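PDB 4WVA: uncharacterized protein from Thermus thermophilus HB8, which hydrolyses mannosylglycerate, a solute that thermophiles make under osmotic stress, to mannose and glycerate, and splits glucosylglycerate with similar efficiency. Local coordinates for residues 185-189 with 199-205; 25-29 with 192-198; 163-168 with 348-352. All coordinates share one frame; numbering follows the deposited sequence.

Contact 1 (185-189 with 199-205)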
loop_
_atom_site.group_PDB
_atom_site.type_symbol
_atom_site.label_atom_id
_atom_site.label_comp_id
_atom_site.label_asym_id
_atom_site.label_seq_id
_atom_site.Cartn_x
_atom_site.Cartn_y
_atom_site.Cartn_z
ATOM N N TYR A 185 28.364 -17.645 -36.495
ATOM C CA TYR A 185 27.015 -17.388 -36.976
ATOM C C TYR A 185 27.106 -16.087 -37.727
ATOM O O TYR A 185 28.122 -15.408 -37.660
ATOM C CB TYR A 185 26.010 -17.261 -35.813
ATOM C CG TYR A 185 26.474 -16.293 -34.762
ATOM C CD1 TYR A 185 27.208 -16.729 -33.666
ATOM C CD2 TYR A 185 26.229 -14.921 -34.891
ATOM C CE1 TYR A 185 27.673 -15.834 -32.717
ATOM C CE2 TYR A 185 26.687 -14.023 -33.952
ATOM C CZ TYR A 185 27.405 -14.483 -32.865
ATOM O OH TYR A 185 27.870 -13.587 -31.948
ATOM N N GLU A 186 26.035 -15.738 -38.428
ATOM C CA GLU A 186 26.046 -14.595 -39.319
ATOM C C GLU A 186 25.068 -13.513 -38.850
ATOM O O GLU A 186 23.866 -13.669 -39.020
ATOM C CB GLU A 186 25.671 -15.061 -40.735
ATOM C CG GLU A 186 26.728 -15.925 -41.430
ATOM C CD GLU A 186 26.684 -17.386 -41.024
ATOM O OE1 GLU A 186 25.636 -18.047 -41.241
ATOM O OE2 GLU A 186 27.711 -17.882 -40.504
ATOM N N ARG A 187 25.598 -12.423 -38.299
ATOM C CA ARG A 187 24.781 -11.262 -37.890
ATOM C C ARG A 187 24.078 -10.653 -39.105
ATOM O O ARG A 187 24.674 -10.555 -40.176
ATOM C CB ARG A 187 25.637 -10.160 -37.251
ATOM C CG ARG A 187 26.355 -10.504 -35.942
ATOM C CD ARG A 187 25.477 -10.321 -34.707
ATOM N NE ARG A 187 25.161 -8.917 -34.429
ATOM C CZ ARG A 187 25.827 -8.099 -33.614
ATOM N NH1 ARG A 187 26.908 -8.494 -32.952
ATOM N NH2 ARG A 187 25.400 -6.857 -33.453
ATOM N N ARG A 188 22.820 -10.241 -38.933
ATOM C CA ARG A 188 22.060 -9.570 -39.989
ATOM C C ARG A 188 21.616 -8.149 -39.598
ATOM O O ARG A 188 21.237 -7.381 -40.469
ATOM C CB ARG A 188 20.821 -10.374 -40.399
ATOM C CG ARG A 188 21.056 -11.835 -40.788
ATOM C CD ARG A 188 21.755 -12.005 -42.130
ATOM N NE ARG A 188 20.926 -11.793 -43.333
ATOM C CZ ARG A 188 20.208 -12.725 -43.980
ATOM N NH1 ARG A 188 20.128 -13.976 -43.537
ATOM N NH2 ARG A 188 19.539 -12.397 -45.093
ATOM N N ASP A 189 21.652 -7.817 -38.303
ATOM C CA ASP A 189 21.246 -6.479 -37.828
ATOM C C ASP A 189 22.138 -5.377 -38.366
ATOM O O ASP A 189 21.702 -4.245 -38.585
ATOM C CB ASP A 189 21.163 -6.415 -36.288
ATOM C CG ASP A 189 22.442 -6.856 -35.585
ATOM O OD1 ASP A 189 22.949 -7.971 -35.892
ATOM O OD2 ASP A 189 22.935 -6.133 -34.684
ATOM N N PRO A 199 24.423 -4.160 -29.949
ATOM C CA PRO A 199 25.202 -5.007 -29.043
ATOM C C PRO A 199 26.470 -5.493 -29.729
ATOM O O PRO A 199 26.485 -5.654 -30.949
ATOM C CB PRO A 199 24.273 -6.197 -28.770
ATOM C CG PRO A 199 22.899 -5.682 -29.044
ATOM C CD PRO A 199 23.079 -4.722 -30.191
ATOM N N ARG A 200 27.511 -5.695 -28.935
ATOM C CA ARG A 200 28.798 -6.162 -29.455
ATOM C C ARG A 200 28.812 -7.651 -29.744
ATOM O O ARG A 200 27.896 -8.387 -29.394
ATOM C CB ARG A 200 29.888 -5.831 -28.460
ATOM C CG ARG A 200 30.074 -4.351 -28.257
ATOM C CD ARG A 200 31.184 -4.097 -27.267
ATOM N NE ARG A 200 31.180 -2.723 -26.763
ATOM C CZ ARG A 200 32.110 -1.804 -27.006
ATOM N NH1 ARG A 200 33.171 -2.084 -27.758
ATOM N NH2 ARG A 200 31.995 -0.592 -26.470
ATOM N N LYS A 201 29.883 -8.110 -30.385
ATOM C CA LYS A 201 30.041 -9.533 -30.633
ATOM C C LYS A 201 29.919 -10.383 -29.358
ATOM O O LYS A 201 29.311 -11.451 -29.369
ATOM C CB LYS A 201 31.408 -9.799 -31.281
ATOM C CG LYS A 201 31.714 -11.279 -31.426
ATOM C CD LYS A 201 33.031 -11.503 -32.157
ATOM C CE LYS A 201 33.282 -12.984 -32.401
ATOM N NZ LYS A 201 33.416 -13.751 -31.132
ATOM N N GLU A 202 30.529 -9.915 -28.282
ATOM C CA GLU A 202 30.585 -10.672 -27.027
ATOM C C GLU A 202 29.189 -10.816 -26.432
ATOM O O GLU A 202 28.854 -11.827 -25.823
ATOM C CB GLU A 202 31.506 -9.965 -26.032
ATOM C CG GLU A 202 32.992 -9.990 -26.401
ATOM C CD GLU A 202 33.359 -9.102 -27.587
ATOM O OE1 GLU A 202 32.665 -8.088 -27.852
ATOM O OE2 GLU A 202 34.348 -9.439 -28.276
ATOM N N ASP A 203 28.360 -9.801 -26.650
ATOM C CA ASP A 203 26.940 -9.882 -26.273
ATOM C C ASP A 203 26.202 -10.933 -27.091
ATOM O O ASP A 203 25.595 -11.861 -26.542
ATOM C CB ASP A 203 26.245 -8.533 -26.473
ATOM C CG ASP A 203 26.859 -7.439 -25.664
ATOM O OD1 ASP A 203 26.887 -7.551 -24.436
ATOM O OD2 ASP A 203 27.320 -6.464 -26.255
ATOM N N TYR A 204 26.254 -10.814 -28.417
ATOM C CA TYR A 204 25.583 -11.792 -29.257
ATOM C C TYR A 204 26.058 -13.224 -29.038
ATOM O O TYR A 204 25.260 -14.141 -29.081
ATOM C CB TYR A 204 25.659 -11.438 -30.743
ATOM C CG TYR A 204 24.425 -10.716 -31.238
ATOM C CD1 TYR A 204 23.424 -11.377 -31.938
ATOM C CD2 TYR A 204 24.285 -9.362 -31.021
ATOM C CE1 TYR A 204 22.299 -10.688 -32.389
ATOM C CE2 TYR A 204 23.171 -8.671 -31.456
ATOM C CZ TYR A 204 22.193 -9.324 -32.147
ATOM O OH TYR A 204 21.094 -8.604 -32.583
ATOM N N ASP A 205 27.354 -13.416 -28.791
ATOM C CA ASP A 205 27.858 -14.760 -28.516
ATOM C C ASP A 205 27.088 -15.405 -27.366
ATOM O O ASP A 205 26.678 -16.565 -27.435
ATOM C CB ASP A 205 29.344 -14.708 -28.158
ATOM C CG ASP A 205 30.245 -14.514 -29.373
ATOM O OD1 ASP A 205 29.764 -14.605 -30.526
ATOM O OD2 ASP A 205 31.452 -14.261 -29.160
#
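The guanidinium of Arg187 lies flat on the ring of Tyr204, their planes 10° apart and Arg187 CZ 3.7 Å from the Tyr204 ring centroid. This is a stacked cation-pi contact, and Arg187 CD adds a CH-pi contact. Bends at chi2 and chi3 (-69°) lay the arginine chain over the ring and leave the edge of its guanidinium for hydrogen bonds. There Arg187 grips Asp189 side-on: NE meets OD1 at 2.8 Å and NH2 meets OD2 at 2.8 Å, both nearly straight, in the guanidinium plane and on syn lone pairs. Arg187 NH2 also donates across to Pro199 O at 3.0 Å, in a more bent bond of 151°. Asp189 OD2 has a second cationic partner in Arg198, which also bonds the Tyr204 hydroxyl.

Farther along, Tyr185 OH donates to Asp205 OD1 at 2.6 Å, meeting it on the anti side but well out of the carboxylate plane. The same hydroxyl rests 3.3 Å from Tyr204 CB. Asp205 OD2 takes Lys201 NZ at 2.8 Å within the first turn of helix 201-216, so each carboxylate oxygen has a partner. At the helix start, Asp203 OD2 accepts the backbone N-H of the N-cap residue Arg200. The loop thus meets the helix and the turn before it through a cation-pi stack and two hydrogen bonds, while the paired charges lie within each segment; the two arginines around Asp189 would be expected to favour its ionised form.

Contact 2 (25-29 with 192-198)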
loop_
_atom_site.group_PDB
_atom_site.type_symbol
_atom_site.label_atom_id
_atom_site.label_comp_id
_atom_site.label_asym_id
_atom_site.label_seq_id
_atom_site.Cartn_x
_atom_site.Cartn_y
_atom_site.Cartn_z
ATOM N N HIS A 25 11.223 -1.720 -40.935
ATOM C CA HIS A 25 11.502 -2.406 -42.202
ATOM C C HIS A 25 12.905 -3.007 -42.207
ATOM O O HIS A 25 13.866 -2.342 -41.842
ATOM C CB HIS A 25 11.392 -1.425 -43.378
ATOM C CG HIS A 25 11.647 -2.070 -44.704
ATOM N ND1 HIS A 25 12.868 -2.003 -45.334
ATOM C CD2 HIS A 25 10.867 -2.870 -45.473
ATOM C CE1 HIS A 25 12.821 -2.697 -46.459
ATOM N NE2 HIS A 25 11.617 -3.230 -46.571
ATOM N N GLY A 26 13.014 -4.261 -42.620
ATOM C CA GLY A 26 14.314 -4.907 -42.799
ATOM C C GLY A 26 14.919 -5.400 -41.501
ATOM O O GLY A 26 15.169 -6.606 -41.336
ATOM N N LEU A 27 15.159 -4.466 -40.580
ATOM C CA LEU A 27 15.822 -4.742 -39.300
ATOM C C LEU A 27 15.029 -5.711 -38.414
ATOM O O LEU A 27 15.590 -6.647 -37.800
ATOM C CB LEU A 27 16.056 -3.401 -38.562
ATOM C CG LEU A 27 16.638 -3.449 -37.143
ATOM C CD1 LEU A 27 17.992 -4.148 -37.073
ATOM C CD2 LEU A 27 16.768 -2.037 -36.580
ATOM N N TYR A 28 13.724 -5.471 -38.340
ATOM C CA TYR A 28 12.828 -6.250 -37.507
ATOM C C TYR A 28 11.608 -6.689 -38.309
ATOM O O TYR A 28 10.505 -6.177 -38.124
ATOM C CB TYR A 28 12.390 -5.402 -36.318
ATOM C CG TYR A 28 13.483 -4.910 -35.403
ATOM C CD1 TYR A 28 14.367 -5.783 -34.786
ATOM C CD2 TYR A 28 13.598 -3.553 -35.113
ATOM C CE1 TYR A 28 15.341 -5.332 -33.921
ATOM C CE2 TYR A 28 14.566 -3.087 -34.251
ATOM C CZ TYR A 28 15.458 -3.972 -33.674
ATOM O OH TYR A 28 16.382 -3.518 -32.775
ATOM N N PRO A 29 11.792 -7.673 -39.207
ATOM C CA PRO A 29 10.796 -7.974 -40.246
ATOM C C PRO A 29 9.738 -9.000 -39.819
ATOM O O PRO A 29 9.266 -9.820 -40.626
ATOM C CB PRO A 29 11.685 -8.495 -41.382
ATOM C CG PRO A 29 12.737 -9.257 -40.644
ATOM C CD PRO A 29 13.036 -8.439 -39.403
ATOM N N HIS A 192 21.408 -3.038 -41.348
ATOM C CA HIS A 192 20.498 -1.910 -41.136
ATOM C C HIS A 192 20.968 -0.833 -40.178
ATOM O O HIS A 192 20.495 0.296 -40.250
ATOM C CB HIS A 192 19.175 -2.451 -40.617
ATOM C CG HIS A 192 18.729 -3.684 -41.314
ATOM N ND1 HIS A 192 18.149 -3.667 -42.563
ATOM C CD2 HIS A 192 18.806 -4.983 -40.951
ATOM C CE1 HIS A 192 17.878 -4.904 -42.930
ATOM N NE2 HIS A 192 18.268 -5.716 -41.973
ATOM N N VAL A 193 21.866 -1.187 -39.265
ATOM C CA VAL A 193 22.292 -0.296 -38.199
ATOM C C VAL A 193 23.783 -0.426 -38.013
ATOM O O VAL A 193 24.309 -1.540 -38.012
ATOM C CB VAL A 193 21.608 -0.676 -36.876
ATOM C CG1 VAL A 193 22.073 0.243 -35.753
ATOM C CG2 VAL A 193 20.095 -0.619 -37.056
ATOM N N ASN A 194 24.453 0.708 -37.834
ATOM C CA ASN A 194 25.884 0.690 -37.582
ATOM C C ASN A 194 26.219 -0.129 -36.345
ATOM O O ASN A 194 25.576 0.048 -35.310
ATOM C CB ASN A 194 26.440 2.090 -37.405
ATOM C CG ASN A 194 27.955 2.106 -37.485
ATOM O OD1 ASN A 194 28.649 1.816 -36.504
ATOM N ND2 ASN A 194 28.480 2.415 -38.673
ATOM N N PRO A 195 27.252 -1.004 -36.427
ATOM C CA PRO A 195 27.619 -1.808 -35.260
ATOM C C PRO A 195 27.857 -1.021 -33.972
ATOM O O PRO A 195 27.632 -1.574 -32.902
ATOM C CB PRO A 195 28.929 -2.497 -35.709
ATOM C CG PRO A 195 28.792 -2.603 -37.184
ATOM C CD PRO A 195 28.088 -1.342 -37.601
ATOM N N GLU A 196 28.299 0.236 -34.070
ATOM C CA GLU A 196 28.565 1.073 -32.898
ATOM C C GLU A 196 27.278 1.369 -32.106
ATOM O O GLU A 196 27.343 1.766 -30.943
ATOM C CB GLU A 196 29.242 2.389 -33.287
ATOM C CG GLU A 196 30.676 2.234 -33.787
ATOM C CD GLU A 196 31.349 3.568 -34.093
ATOM O OE1 GLU A 196 31.131 4.547 -33.343
ATOM O OE2 GLU A 196 32.111 3.643 -35.087
ATOM N N GLU A 197 26.120 1.162 -32.746
ATOM C CA GLU A 197 24.823 1.438 -32.119
ATOM C C GLU A 197 24.128 0.161 -31.664
ATOM O O GLU A 197 23.001 0.206 -31.160
ATOM C CB GLU A 197 23.935 2.198 -33.113
ATOM C CG GLU A 197 24.463 3.588 -33.424
ATOM C CD GLU A 197 23.775 4.256 -34.602
ATOM O OE1 GLU A 197 22.698 3.822 -35.024
ATOM O OE2 GLU A 197 24.326 5.267 -35.093
ATOM N N ARG A 198 24.800 -0.971 -31.813
ATOM C CA ARG A 198 24.237 -2.294 -31.542
ATOM C C ARG A 198 25.015 -3.060 -30.465
ATOM O O ARG A 198 26.138 -2.678 -30.110
ATOM C CB ARG A 198 24.262 -3.112 -32.836
ATOM C CG ARG A 198 23.359 -2.562 -33.932
ATOM C CD ARG A 198 21.868 -2.710 -33.600
ATOM N NE ARG A 198 21.475 -4.113 -33.424
ATOM C CZ ARG A 198 20.258 -4.516 -33.054
ATOM N NH1 ARG A 198 19.311 -3.612 -32.828
ATOM N NH2 ARG A 198 19.991 -5.817 -32.913
#
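Gly26 packs its peptide over one face of the His192 ring, with Gly26 C 3.3 Å from His192 CE1. Its positive phi favours glycine, and any CB would run into that same ring atom. The next residue continues over the imidazole: Leu27 N lies above the ring centre and Leu27 CA is 3.4 Å from His192 CD2. With its CG anti to the backbone N (chi1 175°), Leu27 extends past the histidine and places CD2 3.6 Å from Val193 CG2, while CD1 lies more loosely over a face of the Arg198 guanidinium.

Tyr28 then turns its hydroxyl to Arg198. NH1 of Arg198 donates to Tyr28 OH at 2.9 Å, with an N-H...O angle of 144° and the oxygen near the guanidinium plane, although ring and guanidinium are 56° apart. The Tyr28 hydroxyl also bonds Glu393, the probable proton acceptor, and the amino group of a bound Tris. Arg198, whose NE pairs with Asp189, also makes a cation-pi contact with Tyr349. Tyr28 and Arg198 are both likely substrate-binding residues, and their union is part of the loop-built active site of this GH63 (alpha/alpha)6 barrel.

Contact 3 (163-168 with 348-352). With TRS (2-amino-2-hydroxymethyl-propane-1,3-diol), chain D.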
loop_
_atom_site.group_PDB
_atom_site.type_symbol
_atom_site.label_atom_id
_atom_site.label_comp_id
_atom_site.label_asym_id
_atom_site.label_seq_id
_atom_site.Cartn_x
_atom_site.Cartn_y
_atom_site.Cartn_z
ATOM N N GLY A 163 13.527 -6.830 -23.061
ATOM C CA GLY A 163 13.355 -5.836 -24.110
ATOM C C GLY A 163 14.487 -4.827 -24.196
ATOM O O GLY A 163 14.502 -3.994 -25.110
ATOM N N MET A 164 15.453 -4.926 -23.284
ATOM C CA MET A 164 16.534 -3.962 -23.132
ATOM C C MET A 164 17.849 -4.726 -23.262
ATOM O O MET A 164 18.643 -4.888 -22.326
ATOM C CB MET A 164 16.416 -3.228 -21.803
ATOM C CG MET A 164 15.072 -2.561 -21.642
ATOM S SD MET A 164 14.980 -1.626 -20.107
ATOM C CE MET A 164 13.286 -1.034 -20.127
ATOM N N ASP A 165 18.057 -5.191 -24.490
ATOM C CA ASP A 165 18.940 -6.327 -24.763
ATOM C C ASP A 165 20.318 -6.224 -24.122
ATOM O O ASP A 165 20.783 -7.165 -23.492
ATOM C CB ASP A 165 19.144 -6.514 -26.275
ATOM C CG ASP A 165 17.858 -6.544 -27.077
ATOM O OD1 ASP A 165 16.735 -6.463 -26.524
ATOM O OD2 ASP A 165 17.976 -6.657 -28.324
ATOM N N ASN A 166 20.984 -5.089 -24.306
ATOM C CA ASN A 166 22.344 -4.905 -23.818
ATOM C C ASN A 166 22.448 -3.914 -22.661
ATOM O O ASN A 166 23.469 -3.247 -22.485
ATOM C CB ASN A 166 23.292 -4.520 -24.969
ATOM C CG ASN A 166 23.094 -3.094 -25.437
ATOM O OD1 ASN A 166 22.017 -2.498 -25.242
ATOM N ND2 ASN A 166 24.130 -2.524 -26.054
ATOM N N SER A 167 21.382 -3.800 -21.869
ATOM C CA SER A 167 21.444 -2.971 -20.666
ATOM C C SER A 167 22.708 -3.320 -19.872
ATOM O O SER A 167 23.006 -4.502 -19.731
ATOM C CB SER A 167 20.247 -3.253 -19.768
ATOM O OG SER A 167 20.329 -2.462 -18.587
ATOM N N PRO A 168 23.448 -2.308 -19.362
ATOM C CA PRO A 168 24.624 -2.615 -18.525
ATOM C C PRO A 168 24.289 -3.450 -17.297
ATOM O O PRO A 168 25.170 -4.118 -16.747
ATOM C CB PRO A 168 25.151 -1.236 -18.135
ATOM C CG PRO A 168 24.701 -0.360 -19.250
ATOM C CD PRO A 168 23.307 -0.856 -19.540
ATOM N N ARG A 348 24.892 3.606 -27.968
ATOM C CA ARG A 348 24.819 2.146 -28.075
ATOM C C ARG A 348 23.595 1.532 -27.396
ATOM O O ARG A 348 23.702 0.971 -26.298
ATOM C CB ARG A 348 26.101 1.450 -27.592
ATOM C CG ARG A 348 26.198 0.029 -28.124
ATOM C CD ARG A 348 27.370 -0.752 -27.578
ATOM N NE ARG A 348 28.649 -0.219 -28.042
ATOM C CZ ARG A 348 29.237 -0.541 -29.195
ATOM N NH1 ARG A 348 28.688 -1.390 -30.062
ATOM N NH2 ARG A 348 30.406 0.008 -29.489
ATOM N N TYR A 349 22.448 1.669 -28.061
ATOM C CA TYR A 349 21.275 0.829 -27.830
ATOM C C TYR A 349 20.695 1.106 -26.435
ATOM O O TYR A 349 20.148 2.183 -26.227
ATOM C CB TYR A 349 21.639 -0.649 -28.086
ATOM C CG TYR A 349 20.531 -1.595 -28.503
ATOM C CD1 TYR A 349 19.437 -1.175 -29.253
ATOM C CD2 TYR A 349 20.628 -2.950 -28.230
ATOM C CE1 TYR A 349 18.457 -2.070 -29.669
ATOM C CE2 TYR A 349 19.662 -3.838 -28.639
ATOM C CZ TYR A 349 18.567 -3.400 -29.349
ATOM O OH TYR A 349 17.598 -4.305 -29.764
ATOM N N TRP A 350 20.804 0.156 -25.502
ATOM C CA TRP A 350 20.277 0.353 -24.133
ATOM C C TRP A 350 21.300 0.786 -23.088
ATOM O O TRP A 350 21.043 0.699 -21.892
ATOM C CB TRP A 350 19.544 -0.929 -23.701
ATOM C CG TRP A 350 18.288 -1.161 -24.454
ATOM C CD1 TRP A 350 18.122 -1.940 -25.534
ATOM C CD2 TRP A 350 17.007 -0.590 -24.167
ATOM N NE1 TRP A 350 16.820 -1.910 -25.961
ATOM C CE2 TRP A 350 16.110 -1.085 -25.131
ATOM C CE3 TRP A 350 16.534 0.278 -23.182
ATOM C CZ2 TRP A 350 14.766 -0.734 -25.148
ATOM C CZ3 TRP A 350 15.197 0.646 -23.214
ATOM C CH2 TRP A 350 14.330 0.131 -24.174
ATOM N N ARG A 351 22.446 1.311 -23.526
ATOM C CA ARG A 351 23.502 1.708 -22.625
ATOM C C ARG A 351 23.640 3.229 -22.504
ATOM O O ARG A 351 24.694 3.728 -22.137
ATOM C CB ARG A 351 24.822 1.063 -23.092
ATOM C CG ARG A 351 24.684 -0.443 -23.245
ATOM C CD ARG A 351 25.984 -1.106 -23.641
ATOM N NE ARG A 351 26.980 -1.131 -22.579
ATOM C CZ ARG A 351 27.112 -2.089 -21.660
ATOM N NH1 ARG A 351 26.267 -3.117 -21.594
ATOM N NH2 ARG A 351 28.120 -2.009 -20.787
ATOM N N GLY A 352 22.564 3.970 -22.781
ATOM C CA GLY A 352 22.620 5.438 -22.719
ATOM C C GLY A 352 21.566 6.175 -23.538
ATOM O O GLY A 352 21.003 7.174 -23.071
HETATM C C TRS D . 14.212 -4.633 -29.805
HETATM C C1 TRS D . 12.745 -4.295 -30.017
HETATM C C2 TRS D . 14.488 -5.969 -30.502
HETATM C C3 TRS D . 14.571 -4.660 -28.322
HETATM N N TRS D . 15.016 -3.537 -30.399
HETATM O O1 TRS D . 12.434 -4.261 -31.428
HETATM O O2 TRS D . 15.724 -6.596 -30.125
HETATM O O3 TRS D . 15.444 -3.561 -27.958
HETATM O O HOH W 1 19.647 -0.149 -19.733
#
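A type I turn from Met164 to Ser167 packs against a type II' turn from Arg348 to Arg351, with Ser167 CA and Trp350 CA 4.9 Å apart. Asn166 joins the turns: its CG sits between backbone N and carbonyl carbon (chi1 74°), which lets OD1 accept Trp350 N at 2.9 Å in the carbonyl plane, on a lone pair. Arg351 NH1 donates to Asn166 O at 2.9 Å, while Pro168 CG covers a face of the guanidinium, whose other nitrogens pair with Asp171 and Glu345. A water links Ser167 OG to Trp350 O.

These two loops form part of the active site of the (alpha/alpha)6 barrel. Tyr349 OH donates to OD2 of Asp165, the probable proton donor, at 2.8 Å from above the carboxylate plane, and accepts from the amine of a bound Tris. Met164 CA sits squarely over the five-membered ring of Trp350, 3.3 Å from its centroid, and Met164 SD makes an oblique Met-aromatic contact. Trp350 NE1 gives Tris O3 a straight bond of 2.9 Å (166°). A leucine in place of Trp350 would probably leave Met164 without its aromatic partner and O3 without this donor. Tris O3 in turn donates to Gly163 O at 3.0 Å.

From the N terminus, the chain passes helix 4-15 and enters contact 2 at 25-29, whose partner, 192-198, comes after 162 intervening residues. Within that interval it reaches 163-168, which waits for 348-352 to close contact 3, so contacts 2 and 3 cross. Contact 1, a local closure spanning nine residues, lies wholly between the segments of contact 3 and crosses contact 2, because 192-198 falls inside its loop. Contact 2 joins the approach to helix 201-216 to the N-terminal loop, contact 1 folds that approach onto the helix's own start, and contact 3 joins the loop before helix 171-175 to the one before helix 356-368. Pro199 packs on Tyr349, so that the three contacts touch one another around the active site.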